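Local coordinates for hellethionin-D (Helleborus purpurascens, PDB 3SZS), which is a plant thionin toxic to animal cells that seems to act at the cell membrane, although its precise function is not known, at residues A15-F18 with S22-T25. Sequence-based numbering, arbitrary orientation.
With NA (sodium ion), chain J; NA (sodium ion), chain L.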
loop_
_atom_site.group_PDB
_atom_site.type_symbol
_atom_site.label_atom_id
_atom_site.label_comp_id
_atom_site.label_asym_id
_atom_site.label_seq_id
_atom_site.Cartn_x
_atom_site.Cartn_y
_atom_site.Cartn_z
ATOM N N ALA A 15 -0.789 -7.262 4.606
ATOM C CA ALA A 15 -1.793 -8.198 5.133
ATOM C C ALA A 15 -3.088 -8.104 4.322
ATOM O O ALA A 15 -3.712 -9.124 4.007
ATOM C CB ALA A 15 -2.056 -7.942 6.617
ATOM N N CYS A 16 -3.472 -6.873 3.984
ATOM C CA CYS A 16 -4.632 -6.606 3.146
ATOM C C CYS A 16 -4.506 -7.334 1.812
ATOM O O CYS A 16 -5.432 -8.030 1.383
ATOM C CB CYS A 16 -4.768 -5.092 2.920
ATOM S SG CYS A 16 -6.088 -4.553 1.829
ATOM N N ARG A 17 -3.354 -7.184 1.155
ATOM C CA ARG A 17 -3.150 -7.842 -0.143
ATOM C C ARG A 17 -3.171 -9.357 -0.019
ATOM O O ARG A 17 -3.801 -10.054 -0.836
ATOM C CB ARG A 17 -1.828 -7.401 -0.761
ATOM C CG ARG A 17 -1.829 -5.953 -1.169
ATOM C CD ARG A 17 -2.598 -5.749 -2.456
ATOM N NE ARG A 17 -1.830 -6.205 -3.612
ATOM C CZ ARG A 17 -2.348 -6.709 -4.730
ATOM N NH1 ARG A 17 -3.662 -6.872 -4.880
ATOM N NH2 ARG A 17 -1.533 -7.066 -5.706
ATOM N N PHE A 18 -2.479 -9.859 1.000
ATOM C CA PHE A 18 -2.354 -11.309 1.211
ATOM C C PHE A 18 -3.717 -11.980 1.433
ATOM O O PHE A 18 -3.933 -13.114 0.986
ATOM C CB PHE A 18 -1.450 -11.587 2.409
ATOM C CG PHE A 18 -1.026 -13.023 2.533
ATOM C CD1 PHE A 18 0.051 -13.506 1.803
ATOM C CD2 PHE A 18 -1.706 -13.896 3.382
ATOM C CE1 PHE A 18 0.454 -14.839 1.922
ATOM C CE2 PHE A 18 -1.305 -15.237 3.502
ATOM C CZ PHE A 18 -0.229 -15.699 2.781
ATOM N N SER A 22 -7.645 -5.976 -3.372
ATOM C CA SER A 22 -7.135 -5.352 -4.586
ATOM C C SER A 22 -6.211 -4.196 -4.260
ATOM O O SER A 22 -6.184 -3.714 -3.128
ATOM C CB SER A 22 -8.301 -4.853 -5.446
ATOM O OG SER A 22 -8.982 -3.776 -4.839
ATOM N N GLN A 23 -5.437 -3.755 -5.245
ATOM C CA GLN A 23 -4.531 -2.634 -5.027
ATOM C C GLN A 23 -5.292 -1.379 -4.572
ATOM O O GLN A 23 -4.941 -0.781 -3.548
ATOM C CB GLN A 23 -3.681 -2.363 -6.270
ATOM C CG GLN A 23 -2.625 -3.431 -6.526
ATOM C CD GLN A 23 -1.766 -3.138 -7.755
ATOM O OE1 GLN A 23 -2.181 -2.423 -8.668
ATOM N NE2 GLN A 23 -0.566 -3.690 -7.771
ATOM N N PRO A 24 -6.342 -0.979 -5.311
ATOM C CA PRO A 24 -7.019 0.237 -4.864
ATOM C C PRO A 24 -7.643 0.122 -3.460
ATOM O O PRO A 24 -7.561 1.069 -2.678
ATOM C CB PRO A 24 -8.071 0.479 -5.958
ATOM C CG PRO A 24 -7.574 -0.256 -7.134
ATOM C CD PRO A 24 -6.926 -1.483 -6.567
ATOM N N THR A 25 -8.213 -1.036 -3.136
ATOM C CA THR A 25 -8.772 -1.295 -1.783
ATOM C C THR A 25 -7.723 -1.143 -0.722
ATOM O O THR A 25 -7.886 -0.379 0.267
ATOM C CB THR A 25 -9.380 -2.715 -1.682
ATOM O OG1 THR A 25 -10.645 -2.719 -2.341
ATOM C CG2 THR A 25 -9.533 -3.172 -0.192
HETATM NA NA NA J . -11.232 -0.544 -4.182
HETATM NA NA NA L . -4.750 -9.734 -3.285
HETATM O O HOH W 1 -2.672 -10.522 -4.763
#
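R17 lays its guanidinium against the side chain of Q23: Q23 CG lies over one face of the planar group, 3.7 Å from R17 CZ and above its centre. Water 1 sits over the opposite face, displaced toward the rim. Bends at chi2 (-77°) and chi3 fold the arginine chain back toward 22-25, although its first bond does not head there. Q23 runs extended beyond CG past the guanidinium, its amide plane turned 57° from that of R17, so the two flat groups are not stacked on each other. No hydrogen bond joins the segments: R17 NH1 comes to 3.6 Å from Q23 N. The carbonyl oxygen of R17 binds a sodium ion at 2.6 Å; G21 O and water 1 bind the same ion, tying the helix end to the connecting loop.

Beside this pair, C16 SG meets the methyl T25 CG2 at 4.2 Å, while the sulfur itself is bonded to C26 in a disulfide. S22 is the N-cap of the second helix: its OG accepts a weak bond from T25 N (3.3 Å, 158° at the hydrogen). T25 OG1 gives OG a second weak bond and binds another sodium ion at 2.9 Å.

None of the touching residues is buried, which makes this a surface contact. The end of helix 7-18 faces the first turn of helix 23-29, to which a short loop connects it, and the C16–C26 disulfide links the pair covalently. They form the two-helix stem of the Γ-shaped thionin fold; strands 2-4 and 32-34 pair in its antiparallel sheet, in the other arm.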